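Membrane-bound lytic murein transglycosylase A (Burkholderia pseudomallei, PDB 6QK4) probably cleaves the beta-1,4 linkage between N-acetylmuramic acid and N-acetylglucosamine in peptidoglycan, forming a 1,6-anhydro ring on the muramic acid. Local coordinates at residues Y107-R118 with L167-D178. Numbering follows the deposited sequence.
Sequences YEPLLHGSRVRR and LQVQGSGRVVLD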
loop_
_atom_site.group_PDB
_atom_site.type_symbol
_atom_site.label_atom_id
_atom_site.label_comp_id
_atom_site.label_asym_id
_atom_site.label_seq_id
_atom_site.Cartn_x
_atom_site.Cartn_y
_atom_site.Cartn_z
ATOM N N TYR A 107 -1.014 0.312 1.586
ATOM C CA TYR A 107 -0.097 1.011 2.483
ATOM C C TYR A 107 0.417 0.014 3.498
ATOM O O TYR A 107 -0.048 -1.143 3.559
ATOM C CB TYR A 107 -0.789 2.197 3.201
ATOM C CG TYR A 107 -1.686 1.783 4.345
ATOM C CD1 TYR A 107 -2.852 1.087 4.116
ATOM C CD2 TYR A 107 -1.376 2.158 5.649
ATOM C CE1 TYR A 107 -3.718 0.766 5.179
ATOM C CE2 TYR A 107 -2.222 1.841 6.717
ATOM C CZ TYR A 107 -3.375 1.144 6.464
ATOM O OH TYR A 107 -4.218 0.864 7.506
ATOM N N GLU A 108 1.391 0.465 4.281
ATOM C CA GLU A 108 1.867 -0.352 5.398
ATOM C C GLU A 108 1.520 0.327 6.709
ATOM O O GLU A 108 1.977 1.447 6.958
ATOM C CB GLU A 108 3.361 -0.534 5.270
ATOM C CG GLU A 108 3.932 -1.233 6.500
ATOM C CD GLU A 108 3.912 -2.734 6.372
ATOM O OE1 GLU A 108 2.996 -3.262 5.682
ATOM O OE2 GLU A 108 4.820 -3.379 6.969
ATOM N N PRO A 109 0.669 -0.263 7.568
ATOM C CA PRO A 109 0.365 0.389 8.844
ATOM C C PRO A 109 1.633 0.576 9.664
ATOM O O PRO A 109 2.528 -0.269 9.650
ATOM C CB PRO A 109 -0.584 -0.607 9.533
ATOM C CG PRO A 109 -1.232 -1.399 8.448
ATOM C CD PRO A 109 -0.100 -1.508 7.360
ATOM N N LEU A 110 1.710 1.717 10.355
ATOM C CA LEU A 110 2.876 1.981 11.196
ATOM C C LEU A 110 2.345 2.418 12.543
ATOM O O LEU A 110 1.698 3.471 12.658
ATOM C CB LEU A 110 3.797 3.032 10.579
ATOM C CG LEU A 110 4.948 3.393 11.535
ATOM C CD1 LEU A 110 6.276 3.239 10.878
ATOM C CD2 LEU A 110 4.727 4.810 11.975
ATOM N N LEU A 111 2.534 1.568 13.554
ATOM C CA LEU A 111 2.071 1.856 14.898
ATOM C C LEU A 111 3.267 2.139 15.804
ATOM O O LEU A 111 4.411 1.920 15.442
ATOM C CB LEU A 111 1.250 0.684 15.469
ATOM C CG LEU A 111 -0.078 0.472 14.707
ATOM C CD1 LEU A 111 0.116 -0.284 13.424
ATOM C CD2 LEU A 111 -1.039 -0.332 15.644
ATOM N N HIS A 112 2.989 2.653 16.999
ATOM C CA HIS A 112 4.038 2.890 17.979
ATOM C C HIS A 112 3.696 2.125 19.245
ATOM O O HIS A 112 2.608 2.279 19.769
ATOM C CB HIS A 112 4.154 4.375 18.269
ATOM C CG HIS A 112 4.576 5.150 17.072
ATOM N ND1 HIS A 112 3.679 5.791 16.246
ATOM C CD2 HIS A 112 5.800 5.310 16.511
ATOM C CE1 HIS A 112 4.339 6.337 15.238
ATOM N NE2 HIS A 112 5.622 6.048 15.369
ATOM N N GLY A 113 4.622 1.314 19.725
ATOM C CA GLY A 113 4.323 0.464 20.847
ATOM C C GLY A 113 5.521 0.208 21.741
ATOM O O GLY A 113 6.581 0.843 21.613
ATOM N N SER A 114 5.325 -0.727 22.665
ATOM C CA SER A 114 6.322 -1.156 23.626
ATOM C C SER A 114 6.082 -2.635 23.875
ATOM O O SER A 114 4.940 -3.095 23.833
ATOM C CB SER A 114 6.193 -0.385 24.963
ATOM O OG SER A 114 7.149 -0.873 25.920
ATOM N N ARG A 115 7.145 -3.358 24.251
ATOM C CA ARG A 115 6.985 -4.748 24.663
ATOM C C ARG A 115 6.367 -4.890 26.049
ATOM O O ARG A 115 5.899 -5.984 26.409
ATOM C CB ARG A 115 8.340 -5.462 24.597
ATOM C CG ARG A 115 9.004 -5.463 23.198
ATOM C CD ARG A 115 10.322 -6.257 23.183
ATOM N NE ARG A 115 10.842 -6.378 21.819
ATOM C CZ ARG A 115 10.503 -7.346 20.968
ATOM N NH1 ARG A 115 9.662 -8.303 21.329
ATOM N NH2 ARG A 115 10.989 -7.346 19.741
ATOM N N VAL A 116 6.309 -3.822 26.842
ATOM C CA VAL A 116 5.627 -3.906 28.121
ATOM C C VAL A 116 4.566 -2.819 28.163
ATOM O O VAL A 116 4.686 -1.783 27.501
ATOM C CB VAL A 116 6.591 -3.788 29.322
ATOM C CG1 VAL A 116 7.789 -4.674 29.110
ATOM C CG2 VAL A 116 7.010 -2.352 29.533
ATOM N N ARG A 117 3.506 -3.073 28.924
ATOM C CA ARG A 117 2.476 -2.064 29.112
ATOM C C ARG A 117 3.009 -0.929 29.987
ATOM O O ARG A 117 3.496 -1.182 31.091
ATOM C CB ARG A 117 1.241 -2.699 29.722
ATOM C CG ARG A 117 0.168 -1.650 29.987
ATOM C CD ARG A 117 -1.160 -2.212 30.427
ATOM N NE ARG A 117 -1.151 -2.478 31.863
ATOM C CZ ARG A 117 -1.535 -1.616 32.811
ATOM N NH1 ARG A 117 -1.985 -0.409 32.489
ATOM N NH2 ARG A 117 -1.481 -1.968 34.100
ATOM N N ARG A 118 2.959 0.313 29.492
ATOM C CA ARG A 118 3.622 1.420 30.174
ATOM C C ARG A 118 3.273 2.710 29.459
ATOM O O ARG A 118 3.091 2.710 28.245
ATOM C CB ARG A 118 5.153 1.249 30.180
ATOM C CG ARG A 118 5.755 1.428 28.778
ATOM C CD ARG A 118 7.245 1.723 28.732
ATOM N NE ARG A 118 8.019 0.526 29.024
ATOM C CZ ARG A 118 9.275 0.324 28.644
ATOM N NH1 ARG A 118 9.922 1.249 27.942
ATOM N NH2 ARG A 118 9.883 -0.810 28.976
ATOM N N LEU A 167 -5.063 -1.926 12.154
ATOM C CA LEU A 167 -4.035 -2.908 11.857
ATOM C C LEU A 167 -4.660 -4.284 11.716
ATOM O O LEU A 167 -4.255 -5.063 10.848
ATOM C CB LEU A 167 -2.968 -2.891 12.956
ATOM C CG LEU A 167 -1.931 -3.991 12.978
ATOM C CD1 LEU A 167 -1.013 -3.734 11.797
ATOM C CD2 LEU A 167 -1.109 -3.931 14.211
ATOM N N GLN A 168 -5.644 -4.604 12.580
ATOM C CA GLN A 168 -6.397 -5.843 12.403
ATOM C C GLN A 168 -7.084 -5.916 11.045
ATOM O O GLN A 168 -7.114 -6.983 10.438
ATOM C CB GLN A 168 -7.440 -6.008 13.504
ATOM C CG GLN A 168 -6.851 -6.435 14.800
ATOM C CD GLN A 168 -7.890 -6.425 15.896
ATOM O OE1 GLN A 168 -8.620 -5.456 16.077
ATOM N NE2 GLN A 168 -7.922 -7.496 16.656
ATOM N N VAL A 169 -7.677 -4.817 10.583
ATOM C CA VAL A 169 -8.329 -4.827 9.270
ATOM C C VAL A 169 -7.306 -5.167 8.180
ATOM O O VAL A 169 -7.579 -5.973 7.285
ATOM C CB VAL A 169 -9.046 -3.492 8.997
ATOM C CG1 VAL A 169 -9.525 -3.447 7.574
ATOM C CG2 VAL A 169 -10.246 -3.295 9.952
ATOM N N GLN A 170 -6.084 -4.627 8.281
ATOM C CA GLN A 170 -5.087 -4.906 7.266
ATOM C C GLN A 170 -4.505 -6.316 7.412
ATOM O O GLN A 170 -4.216 -6.977 6.416
ATOM C CB GLN A 170 -3.992 -3.835 7.330
ATOM C CG GLN A 170 -2.784 -4.174 6.438
ATOM C CD GLN A 170 -2.820 -3.416 5.118
ATOM O OE1 GLN A 170 -3.853 -2.819 4.736
ATOM N NE2 GLN A 170 -1.673 -3.408 4.427
ATOM N N GLY A 171 -4.350 -6.824 8.645
ATOM C CA GLY A 171 -3.754 -8.119 8.874
ATOM C C GLY A 171 -2.269 -8.099 9.184
ATOM O O GLY A 171 -1.745 -9.098 9.695
ATOM N N SER A 172 -1.567 -7.012 8.853
ATOM C CA SER A 172 -0.128 -7.003 8.996
ATOM C C SER A 172 0.379 -5.566 9.007
ATOM O O SER A 172 -0.291 -4.648 8.518
ATOM C CB SER A 172 0.521 -7.810 7.863
ATOM O OG SER A 172 0.326 -7.161 6.615
ATOM N N GLY A 173 1.573 -5.375 9.564
ATOM C CA GLY A 173 2.144 -4.031 9.586
ATOM C C GLY A 173 3.378 -4.008 10.460
ATOM O O GLY A 173 3.947 -5.055 10.778
ATOM N N ARG A 174 3.795 -2.814 10.836
ATOM C CA ARG A 174 5.031 -2.691 11.591
ATOM C C ARG A 174 4.789 -1.837 12.833
ATOM O O ARG A 174 3.985 -0.904 12.824
ATOM C CB ARG A 174 6.151 -2.108 10.708
ATOM C CG ARG A 174 6.755 -0.850 11.204
ATOM C CD ARG A 174 7.556 -0.159 10.121
ATOM N NE ARG A 174 7.666 -0.904 8.875
ATOM C CZ ARG A 174 8.609 -0.645 7.974
ATOM N NH1 ARG A 174 9.487 0.327 8.213
ATOM N NH2 ARG A 174 8.678 -1.338 6.843
ATOM N N VAL A 175 5.464 -2.189 13.922
ATOM C CA VAL A 175 5.313 -1.480 15.190
ATOM C C VAL A 175 6.676 -0.898 15.572
ATOM O O VAL A 175 7.640 -1.646 15.776
ATOM C CB VAL A 175 4.788 -2.409 16.297
ATOM C CG1 VAL A 175 4.563 -1.595 17.583
ATOM C CG2 VAL A 175 3.464 -3.050 15.848
ATOM N N VAL A 176 6.759 0.426 15.622
ATOM C CA VAL A 176 7.975 1.092 16.075
ATOM C C VAL A 176 7.953 1.056 17.596
ATOM O O VAL A 176 7.042 1.618 18.204
ATOM C CB VAL A 176 8.035 2.532 15.560
ATOM C CG1 VAL A 176 9.218 3.241 16.170
ATOM C CG2 VAL A 176 8.114 2.528 14.037
ATOM N N LEU A 177 8.922 0.357 18.201
ATOM C CA LEU A 177 8.919 0.157 19.654
ATOM C C LEU A 177 9.751 1.212 20.369
ATOM O O LEU A 177 10.700 1.768 19.805
ATOM C CB LEU A 177 9.462 -1.215 20.039
ATOM C CG LEU A 177 8.705 -2.427 19.501
ATOM C CD1 LEU A 177 9.507 -3.704 19.744
ATOM C CD2 LEU A 177 7.336 -2.523 20.144
ATOM N N ASP A 178 9.428 1.429 21.653
ATOM C CA ASP A 178 10.084 2.494 22.407
ATOM C C ASP A 178 11.530 2.147 22.727
ATOM O O ASP A 178 12.282 3.039 23.130
ATOM C CB ASP A 178 9.313 2.824 23.689
ATOM C CG ASP A 178 9.284 1.660 24.690
ATOM O OD1 ASP A 178 9.635 0.516 24.326
ATOM O OD2 ASP A 178 8.890 1.902 25.843
HETATM O O HOH W 1 -3.475 -1.665 2.219
HETATM O O HOH W 2 0.624 -5.062 5.305
HETATM O O HOH W 3 9.714 -1.911 24.150
#
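L111 anchors strand 110-114 to strand 173-177: its N donates to R174 O at 3.0 Å in a nearly straight bond (173° at the hydrogen), and its O accepts from V176 N at 2.8 Å. R174 N to P109 O and G113 N to V176 O continue the parallel ladder, which ends in a weak, bent bond from D178 N to G113 O. At one end, water 1 links Y107 N to Q170 OE1, while water 2 joins E108 OE1, Q170 NE2 and S172 OG. At the other, D178 OD2 pairs with R118 NH1 in a salt bridge whose detail is doubtful, the spacing being implausibly short and R118 poorly ordered; S114 OG lies 3.3 Å from D178 OD1.

On the face carrying L111 and V175, L111 CD2 meets L167 CD2 at 3.9 Å, L111 setting its CG beside its own backbone N (chi1 -66°) to reach the helix end. The P109 ring packs by CG on Q170 CG (3.8 Å). G113, lacking a side chain, lets V175 CG1 come within 3.6 Å of its N. On the sheet face of L110, CD1 touches both R174 CD and V176 CG2 (3.7 Å each); the R174 guanidinium continues to D257 O.

Within the MltA-specific insert domain, helix 161-170 turns through G171, at positive phi, into strand 173-177. That strand runs between 101-114 and antiparallel 182-190, while L111 and V175 both pack on V158 of strand 154-158.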